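Long-range contacts in flavodoxin (Bacillus cereus, PDB 6FSG), which binds flavin mononucleotide and probably serves as a low-potential electron donor to a number of redox enzymes: residues 51-59 with 85-93; 21-30 with 138-146. All coordinates share one frame; numbering follows the deposited sequence. Where two conformers were deposited one is given.

Interactions 1 and 2 illustrate how a flavodoxin joins its cofactor-bearing sheet to the helices that cover it. In interaction 1, two central strands pair side by side and carry the chain to the FMN. Interaction 2 joins the two helices that lie over one face of those strands. The centres are about 16 Å apart, yet the two contacts share one apolar layer: Ala86 CB lies 3.5 Å from Phe138 CZ, Ile53 CD1 is 3.6 Å from Ile25 CD1, and Phe88 CD1 is 3.7 Å from Ile21 CD1. FMN touches interaction 1 directly, whereas the Ile21 side chain in interaction 2 stays about 12 Å from it.

Interaction 1: 51-59 with 85-93. With FMN (flavin mononucleotide), chain B.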
loop_
_atom_site.group_PDB
_atom_site.type_symbol
_atom_site.label_atom_id
_atom_site.label_comp_id
_atom_site.label_asym_id
_atom_site.label_seq_id
_atom_site.Cartn_x
_atom_site.Cartn_y
_atom_site.Cartn_z
ATOM N N GLY A 51 5.157 -7.289 -8.047
ATOM C CA GLY A 51 4.003 -6.515 -7.644
ATOM C C GLY A 51 4.317 -5.824 -6.337
ATOM O O GLY A 51 5.073 -6.334 -5.507
ATOM N N ILE A 52 3.723 -4.646 -6.169
ATOM C CA ILE A 52 4.020 -3.742 -5.067
ATOM C C ILE A 52 2.710 -3.266 -4.462
ATOM O O ILE A 52 1.852 -2.743 -5.177
ATOM C CB ILE A 52 4.804 -2.513 -5.569
ATOM C CG1 ILE A 52 6.157 -2.922 -6.164
ATOM C CG2 ILE A 52 4.947 -1.516 -4.446
ATOM C CD1 ILE A 52 6.763 -1.845 -7.048
ATOM N N ILE A 53 2.570 -3.392 -3.148
ATOM C CA ILE A 53 1.409 -2.851 -2.451
ATOM C C ILE A 53 1.906 -1.937 -1.340
ATOM O O ILE A 53 2.725 -2.349 -0.515
ATOM C CB ILE A 53 0.507 -3.964 -1.879
ATOM C CG1 ILE A 53 0.072 -4.952 -2.963
ATOM C CG2 ILE A 53 -0.708 -3.352 -1.201
ATOM C CD1 ILE A 53 -0.709 -6.156 -2.437
ATOM N N LEU A 54 1.421 -0.700 -1.319
ATOM C CA LEU A 54 1.768 0.244 -0.264
ATOM C C LEU A 54 0.545 0.533 0.596
ATOM O O LEU A 54 -0.571 0.638 0.086
ATOM C CB LEU A 54 2.317 1.558 -0.836
ATOM C CG LEU A 54 3.481 1.414 -1.823
ATOM C CD1 LEU A 54 3.936 2.784 -2.335
ATOM C CD2 LEU A 54 4.664 0.656 -1.222
ATOM N N GLY A 55 0.761 0.652 1.903
ATOM C CA GLY A 55 -0.307 0.990 2.820
ATOM C C GLY A 55 0.092 2.153 3.704
ATOM O O GLY A 55 1.194 2.151 4.265
ATOM N N ALA A 56 -0.784 3.144 3.870
ATOM C CA ALA A 56 -0.416 4.291 4.692
ATOM C C ALA A 56 -1.644 5.012 5.222
ATOM O O ALA A 56 -2.594 5.264 4.474
ATOM C CB ALA A 56 0.451 5.306 3.923
ATOM N N TYR A 57 -1.595 5.371 6.509
ATOM C CA TYR A 57 -2.512 6.360 7.063
ATOM C C TYR A 57 -2.129 7.758 6.566
ATOM O O TYR A 57 -1.052 7.967 6.012
ATOM C CB TYR A 57 -2.503 6.301 8.597
ATOM C CG TYR A 57 -1.153 6.553 9.256
ATOM C CD1 TYR A 57 -0.265 5.510 9.481
ATOM C CD2 TYR A 57 -0.771 7.831 9.674
ATOM C CE1 TYR A 57 0.965 5.724 10.085
ATOM C CE2 TYR A 57 0.479 8.057 10.292
ATOM C CZ TYR A 57 1.337 6.993 10.488
ATOM O OH TYR A 57 2.576 7.189 11.079
ATOM N N THR A 58 -3.022 8.724 6.766
ATOM C CA THR A 58 -2.773 10.127 6.420
ATOM C C THR A 58 -2.469 10.891 7.709
ATOM O O THR A 58 -3.061 10.622 8.758
ATOM C CB THR A 58 -3.978 10.696 5.661
ATOM O OG1 THR A 58 -4.203 9.911 4.470
ATOM C CG2 THR A 58 -3.776 12.125 5.230
ATOM N N TRP A 59 -1.559 11.869 7.614
ATOM C CA TRP A 59 -1.041 12.562 8.786
ATOM C C TRP A 59 -0.982 14.067 8.555
ATOM O O TRP A 59 -0.801 14.532 7.429
ATOM C CB TRP A 59 0.382 12.084 9.115
ATOM C CG TRP A 59 0.898 12.582 10.413
ATOM C CD1 TRP A 59 1.811 13.577 10.621
ATOM C CD2 TRP A 59 0.524 12.103 11.701
ATOM N NE1 TRP A 59 2.033 13.738 11.969
ATOM C CE2 TRP A 59 1.251 12.844 12.653
ATOM C CE3 TRP A 59 -0.357 11.114 12.143
ATOM C CZ2 TRP A 59 1.124 12.623 14.019
ATOM C CZ3 TRP A 59 -0.478 10.895 13.494
ATOM C CH2 TRP A 59 0.255 11.647 14.419
ATOM N N ALA A 85 0.818 -2.555 -9.230
ATOM C CA ALA A 85 0.817 -1.884 -7.933
ATOM C C ALA A 85 -0.585 -1.505 -7.466
ATOM O O ALA A 85 -1.516 -1.350 -8.256
ATOM C CB ALA A 85 1.735 -0.648 -7.953
ATOM N N ALA A 86 -0.707 -1.313 -6.154
ATOM C CA ALA A 86 -1.956 -0.874 -5.543
ATOM C C ALA A 86 -1.643 -0.285 -4.172
ATOM O O ALA A 86 -0.581 -0.541 -3.600
ATOM C CB ALA A 86 -2.932 -2.047 -5.408
ATOM N N VAL A 87 -2.597 0.487 -3.636
ATOM C CA VAL A 87 -2.412 1.214 -2.379
ATOM C C VAL A 87 -3.684 1.164 -1.540
ATOM O O VAL A 87 -4.797 1.247 -2.068
ATOM C CB VAL A 87 -2.024 2.679 -2.670
ATOM C CG1 VAL A 87 -1.729 3.460 -1.409
ATOM C CG2 VAL A 87 -0.809 2.751 -3.582
ATOM N N PHE A 88 -3.502 1.079 -0.215
ATOM C CA PHE A 88 -4.594 1.066 0.753
ATOM C C PHE A 88 -4.211 1.913 1.966
ATOM O O PHE A 88 -3.041 2.260 2.161
ATOM C CB PHE A 88 -4.937 -0.362 1.230
ATOM C CG PHE A 88 -3.831 -1.025 2.014
ATOM C CD1 PHE A 88 -2.829 -1.735 1.369
ATOM C CD2 PHE A 88 -3.807 -0.961 3.398
ATOM C CE1 PHE A 88 -1.811 -2.338 2.091
ATOM C CE2 PHE A 88 -2.792 -1.568 4.118
ATOM C CZ PHE A 88 -1.797 -2.245 3.467
ATOM N N GLY A 89 -5.198 2.236 2.800
ATOM C CA GLY A 89 -4.905 2.906 4.062
ATOM C C GLY A 89 -6.143 3.114 4.910
ATOM O O GLY A 89 -7.272 3.104 4.416
ATOM N N SER A 90 -5.907 3.304 6.211
ATOM C CA SER A 90 -6.952 3.757 7.128
ATOM C C SER A 90 -6.951 5.286 7.177
ATOM O O SER A 90 -5.919 5.927 6.968
ATOM C CB SER A 90 -6.764 3.176 8.531
ATOM O OG SER A 90 -7.795 3.624 9.403
ATOM N N CYS A 91 -8.144 5.848 7.437
ATOM C CA CYS A 91 -8.509 7.236 7.157
ATOM C C CYS A 91 -9.417 7.743 8.280
ATOM O O CYS A 91 -9.886 6.974 9.122
ATOM C CB CYS A 91 -9.241 7.343 5.803
ATOM S SG CYS A 91 -8.352 6.582 4.405
ATOM N N ASP A 92 -9.697 9.045 8.286
ATOM C CA ASP A 92 -10.579 9.618 9.309
ATOM C C ASP A 92 -11.333 10.809 8.737
ATOM O O ASP A 92 -10.723 11.826 8.389
ATOM C CB ASP A 92 -9.731 10.010 10.529
ATOM C CG ASP A 92 -10.540 10.464 11.743
ATOM O OD1 ASP A 92 -11.749 10.757 11.649
ATOM O OD2 ASP A 92 -9.903 10.566 12.813
ATOM N N SER A 93 -12.652 10.695 8.626
ATOM C CA SER A 93 -13.458 11.760 8.034
ATOM C C SER A 93 -13.699 12.943 8.977
ATOM O O SER A 93 -14.510 13.822 8.654
ATOM C CB SER A 93 -14.785 11.197 7.531
ATOM O OG SER A 93 -15.487 10.602 8.601
HETATM N N1 FMN B . -6.710 11.166 8.441
HETATM C C2 FMN B . -7.095 11.604 7.210
HETATM O O2 FMN B . -7.801 10.839 6.559
HETATM N N3 FMN B . -6.643 12.828 6.733
HETATM C C4 FMN B . -5.760 13.615 7.451
HETATM O O4 FMN B . -5.384 14.700 6.951
HETATM C C4A FMN B . -5.361 13.137 8.722
HETATM N N5 FMN B . -4.484 13.828 9.545
HETATM C C5A FMN B . -4.112 13.319 10.784
HETATM C C6 FMN B . -3.267 14.042 11.636
HETATM C C7 FMN B . -2.931 13.562 12.905
HETATM C C7M FMN B . -2.003 14.354 13.801
HETATM C C8 FMN B . -3.504 12.354 13.326
HETATM C C8M FMN B . -3.217 11.776 14.682
HETATM C C9 FMN B . -4.378 11.656 12.498
HETATM C C9A FMN B . -4.684 12.129 11.234
HETATM N N10 FMN B . -5.519 11.392 10.420
HETATM C C10 FMN B . -5.862 11.916 9.193
HETATM C "C1'" FMN B . -6.181 10.116 10.895
HETATM C "C2'" FMN B . -5.381 8.823 10.804
HETATM O "O2'" FMN B . -4.926 8.614 9.492
HETATM C "C3'" FMN B . -6.327 7.692 11.235
HETATM O "O3'" FMN B . -6.455 7.739 12.633
HETATM C "C4'" FMN B . -5.879 6.273 10.860
HETATM O "O4'" FMN B . -6.825 5.303 11.309
HETATM C "C5'" FMN B . -4.525 5.916 11.454
HETATM O "O5'" FMN B . -4.155 4.678 10.877
HETATM P P FMN B . -3.205 3.767 11.749
HETATM O O1P FMN B . -2.688 2.688 10.840
HETATM O O2P FMN B . -4.027 3.156 12.838
HETATM O O3P FMN B . -2.113 4.644 12.303
HETATM O O HOH W 1 -4.742 7.144 4.449
HETATM O O HOH W 2 -5.484 8.428 7.795
#
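Four backbone hydrogen bonds lace strand 51-55 to strand 85-91 in parallel, with Leu54 N to Ala86 O at 3.0 Å. Ala86 N and Phe88 N donate to Ile52 O and Leu54 O, and Ala56 N closes the ladder on Phe88 O. Beyond it, water takes over. One molecule accepts from Thr58 OG1, also bonded to Ala101 N, and donates to both Ala56 O and Ser90 O; a second accepts from Thr58 N and donates to Ser90 O, 2.7 Å from the water oxygen. The strands belong to a beta-alpha-beta unit with helix 69-74, and their C-terminal ends run into the FMN site. Ser90 OG receives the ribityl hydroxyl O4' of FMN at 2.7 Å and also bonds Leu125 O, while Asp92 N meets flavin O2 at 3.1 Å. FMN O3P lies over a face of Tyr57, and C7M over a face of Trp59 in one of its two conformers.

Between the strands, Phe88 contributes the largest share of the packing. Its chi1 of 65° swings the ring across the neighbouring strand, where Gly55 CA sits 3.6 Å from the ring centroid in a CH-pi contact, 12° off the normal. Ile53 CG2 meets the ring edge in plane, 3.6 Å from Phe88 CE1. Helices 13-26 and 129-144 cover this face, helix 100-111 packs on Val87 on the opposite face, and strand 2-7 flanks strand 51-55.

Interaction 2: 21-30 with 138-146; sequences IAGVIRETEN and FGAEFVKHL
Ile25 O, near the C-terminal end of helix 13-26, is gripped twice by Thr28, whose backbone N donates at 2.9 Å and whose hydroxyl OG1 donates at 2.7 Å. The hydroxyl reaches back because OG1 sits between the backbone N and the carbonyl carbon (chi1 70°), which ties the turn after the helix to its last full turn. Thr28 points at the C-terminal helix 129-144, and the end of Ile25 bends toward it. The two helices belong to the three-layer alpha-beta-alpha flavodoxin fold and lie on the same face of its parallel sheet.

The axes of segments 21-26 and 138-144 approach to 8.6 Å and cross at -48°. Gly139 makes so close an approach possible: it has no side chain, and its CA comes within 5.1 Å of Ile21 CA. Val24 CG1 rests 4.2 Å from Ala140 N, while Ile25 CG1 comes 4.0 Å from Gly139 O, so branched side chains lie directly on the backbone of the opposing helix. Further along, Ile25 and Val143 run alongside each other in opposite senses, Ile25 CG1 against Val143 CG2, and Thr28 meets Val143 tip to tip; Val143 was modelled in two conformers, and these contacts describe one of them. Asn30 and Leu146 then close the wider end.

Toward the sheet the contact turns wholly apolar. Ile21 and Ile25 reach strand 2-7 at Met5 and Leu3, and Phe138 and Phe142 settle on Ala86. Phe138, with CG anti to the backbone N (chi1 -176°), carries its ring down beside Ile21, where Ile21 CD1 lies obliquely to it, 3.8 Å from Phe138 CD1.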
loop_
_atom_site.group_PDB
_atom_site.type_symbol
_atom_site.label_atom_id
_atom_site.label_comp_id
_atom_site.label_asym_id
_atom_site.label_seq_id
_atom_site.Cartn_x
_atom_site.Cartn_y
_atom_site.Cartn_z
ATOM N N ILE A 21 -4.828 -8.382 3.900
ATOM C CA ILE A 21 -4.495 -8.436 2.478
ATOM C C ILE A 21 -3.369 -9.433 2.227
ATOM O O ILE A 21 -3.433 -10.246 1.297
ATOM C CB ILE A 21 -4.151 -7.025 1.962
ATOM C CG1 ILE A 21 -5.376 -6.104 2.039
ATOM C CG2 ILE A 21 -3.601 -7.065 0.537
ATOM C CD1 ILE A 21 -5.047 -4.619 1.897
ATOM N N ALA A 22 -2.314 -9.384 3.047
ATOM C CA ALA A 22 -1.194 -10.301 2.855
ATOM C C ALA A 22 -1.602 -11.750 3.117
ATOM O O ALA A 22 -1.175 -12.662 2.395
ATOM C CB ALA A 22 -0.039 -9.888 3.764
ATOM N N GLY A 23 -2.432 -11.982 4.141
ATOM C CA GLY A 23 -2.859 -13.340 4.447
ATOM C C GLY A 23 -3.662 -13.959 3.320
ATOM O O GLY A 23 -3.521 -15.146 3.023
ATOM N N VAL A 24 -4.507 -13.156 2.669
ATOM C CA VAL A 24 -5.257 -13.617 1.504
ATOM C C VAL A 24 -4.307 -13.944 0.355
ATOM O O VAL A 24 -4.402 -15.008 -0.264
ATOM C CB VAL A 24 -6.310 -12.566 1.103
ATOM C CG1 VAL A 24 -6.907 -12.886 -0.252
ATOM C CG2 VAL A 24 -7.369 -12.461 2.191
ATOM N N ILE A 25 -3.369 -13.040 0.057
ATOM C CA ILE A 25 -2.437 -13.278 -1.045
ATOM C C ILE A 25 -1.602 -14.528 -0.789
ATOM O O ILE A 25 -1.303 -15.286 -1.724
ATOM C CB ILE A 25 -1.581 -12.014 -1.298
ATOM C CG1 ILE A 25 -2.448 -10.868 -1.843
ATOM C CG2 ILE A 25 -0.414 -12.303 -2.235
ATOM C CD1 ILE A 25 -1.734 -9.564 -1.997
ATOM N N ARG A 26 -1.264 -14.801 0.479
ATOM C CA ARG A 26 -0.463 -15.975 0.812
ATOM C C ARG A 26 -1.183 -17.294 0.572
ATOM O O ARG A 26 -0.517 -18.331 0.497
ATOM C CB ARG A 26 0.060 -15.903 2.245
ATOM C CG ARG A 26 1.258 -14.970 2.325
ATOM C CD ARG A 26 1.737 -14.695 3.716
ATOM N NE ARG A 26 2.987 -13.936 3.656
ATOM C CZ ARG A 26 3.426 -13.132 4.615
ATOM N NH1 ARG A 26 2.711 -12.980 5.715
ATOM N NH2 ARG A 26 4.578 -12.491 4.474
ATOM N N GLU A 27 -2.506 -17.286 0.420
ATOM C CA GLU A 27 -3.224 -18.488 0.010
ATOM C C GLU A 27 -3.198 -18.718 -1.498
ATOM O O GLU A 27 -3.802 -19.688 -1.967
ATOM C CB GLU A 27 -4.662 -18.483 0.533
ATOM C CG GLU A 27 -4.773 -18.587 2.045
ATOM C CD GLU A 27 -4.163 -19.853 2.614
ATOM O OE1 GLU A 27 -4.014 -20.851 1.868
ATOM O OE2 GLU A 27 -3.841 -19.838 3.825
ATOM N N THR A 28 -2.503 -17.881 -2.262
ATOM C CA THR A 28 -2.280 -18.128 -3.682
ATOM C C THR A 28 -0.840 -18.581 -3.898
ATOM O O THR A 28 -0.018 -18.571 -2.980
ATOM C CB THR A 28 -2.587 -16.882 -4.528
ATOM O OG1 THR A 28 -1.601 -15.861 -4.310
ATOM C CG2 THR A 28 -3.973 -16.340 -4.200
ATOM N N GLU A 29 -0.530 -18.982 -5.129
ATOM C CA GLU A 29 0.823 -19.446 -5.445
ATOM C C GLU A 29 1.724 -18.264 -5.808
ATOM O O GLU A 29 2.301 -18.172 -6.892
ATOM C CB GLU A 29 0.787 -20.503 -6.537
ATOM C CG GLU A 29 0.010 -21.750 -6.127
ATOM C CD GLU A 29 0.545 -22.408 -4.860
ATOM O OE1 GLU A 29 1.777 -22.576 -4.744
ATOM O OE2 GLU A 29 -0.266 -22.754 -3.972
ATOM N N ASN A 30 1.814 -17.347 -4.847
ATOM C CA ASN A 30 2.665 -16.172 -4.917
ATOM C C ASN A 30 3.253 -15.960 -3.528
ATOM O O ASN A 30 2.658 -16.358 -2.520
ATOM C CB ASN A 30 1.870 -14.912 -5.294
ATOM C CG ASN A 30 1.166 -15.040 -6.628
ATOM O OD1 ASN A 30 -0.049 -15.245 -6.690
ATOM N ND2 ASN A 30 1.926 -14.939 -7.703
ATOM N N PHE A 138 -9.686 -6.795 -2.337
ATOM C CA PHE A 138 -8.479 -6.118 -2.819
ATOM C C PHE A 138 -7.362 -7.120 -3.103
ATOM O O PHE A 138 -6.759 -7.102 -4.182
ATOM C CB PHE A 138 -8.085 -5.099 -1.745
ATOM C CG PHE A 138 -6.902 -4.209 -2.066
ATOM C CD1 PHE A 138 -5.604 -4.639 -1.833
ATOM C CD2 PHE A 138 -7.097 -2.904 -2.467
ATOM C CE1 PHE A 138 -4.524 -3.814 -2.045
ATOM C CE2 PHE A 138 -6.015 -2.065 -2.692
ATOM C CZ PHE A 138 -4.725 -2.526 -2.464
ATOM N N GLY A 139 -7.078 -8.015 -2.155
ATOM C CA GLY A 139 -6.049 -9.016 -2.394
ATOM C C GLY A 139 -6.386 -9.945 -3.545
ATOM O O GLY A 139 -5.528 -10.251 -4.377
ATOM N N ALA A 140 -7.641 -10.400 -3.613
ATOM C CA ALA A 140 -8.059 -11.304 -4.681
ATOM C C ALA A 140 -7.982 -10.627 -6.045
ATOM O O ALA A 140 -7.541 -11.239 -7.022
ATOM C CB ALA A 140 -9.491 -11.769 -4.429
ATOM N N GLU A 141 -8.417 -9.369 -6.140
ATOM C CA GLU A 141 -8.362 -8.672 -7.422
ATOM C C GLU A 141 -6.921 -8.360 -7.818
ATOM O O GLU A 141 -6.576 -8.402 -9.006
ATOM C CB GLU A 141 -9.220 -7.407 -7.374
ATOM C CG GLU A 141 -10.718 -7.689 -7.338
ATOM C CD GLU A 141 -11.202 -8.279 -8.636
ATOM O OE1 GLU A 141 -10.922 -7.660 -9.680
ATOM O OE2 GLU A 141 -11.822 -9.363 -8.618
ATOM N N PHE A 142 -6.069 -8.032 -6.842
ATOM C CA PHE A 142 -4.670 -7.766 -7.155
ATOM C C PHE A 142 -4.019 -8.974 -7.825
ATOM O O PHE A 142 -3.344 -8.847 -8.856
ATOM C CB PHE A 142 -3.899 -7.362 -5.893
ATOM C CG PHE A 142 -2.493 -6.910 -6.182
ATOM C CD1 PHE A 142 -2.224 -5.608 -6.588
ATOM C CD2 PHE A 142 -1.443 -7.794 -6.087
ATOM C CE1 PHE A 142 -0.927 -5.202 -6.890
ATOM C CE2 PHE A 142 -0.149 -7.387 -6.360
ATOM C CZ PHE A 142 0.106 -6.090 -6.767
ATOM N N VAL A 143 -4.226 -10.163 -7.257
ATOM C CA VAL A 143 -3.564 -11.349 -7.788
ATOM C C VAL A 143 -3.962 -11.589 -9.239
ATOM O O VAL A 143 -3.143 -12.043 -10.047
ATOM C CB VAL A 143 -3.861 -12.573 -6.906
ATOM C CG1 VAL A 143 -3.221 -13.820 -7.489
ATOM C CG2 VAL A 143 -3.345 -12.370 -5.497
ATOM N N LYS A 144 -5.223 -11.305 -9.591
ATOM C CA LYS A 144 -5.695 -11.572 -10.950
ATOM C C LYS A 144 -4.820 -10.900 -12.006
ATOM O O LYS A 144 -4.734 -11.387 -13.138
ATOM C CB LYS A 144 -7.140 -11.095 -11.146
ATOM C CG LYS A 144 -8.194 -11.872 -10.380
ATOM C CD LYS A 144 -9.600 -11.399 -10.777
ATOM C CE LYS A 144 -10.682 -12.095 -9.962
ATOM N NZ LYS A 144 -12.057 -11.562 -10.229
ATOM N N HIS A 145 -4.191 -9.770 -11.670
ATOM C CA HIS A 145 -3.358 -9.032 -12.612
ATOM C C HIS A 145 -1.948 -9.587 -12.741
ATOM O O HIS A 145 -1.211 -9.168 -13.641
ATOM C CB HIS A 145 -3.300 -7.567 -12.183
ATOM C CG HIS A 145 -4.574 -6.824 -12.429
ATOM N ND1 HIS A 145 -4.824 -6.162 -13.611
ATOM C CD2 HIS A 145 -5.674 -6.650 -11.659
ATOM C CE1 HIS A 145 -6.024 -5.610 -13.559
ATOM N NE2 HIS A 145 -6.559 -5.890 -12.385
ATOM N N LEU A 146 -1.548 -10.508 -11.878
ATOM C CA LEU A 146 -0.246 -11.136 -12.015
ATOM C C LEU A 146 -0.339 -12.251 -13.050
ATOM O O LEU A 146 -1.422 -12.760 -13.356
ATOM C CB LEU A 146 0.206 -11.675 -10.664
ATOM C CG LEU A 146 0.195 -10.647 -9.529
ATOM C CD1 LEU A 146 0.547 -11.357 -8.255
ATOM C CD2 LEU A 146 1.143 -9.508 -9.800
#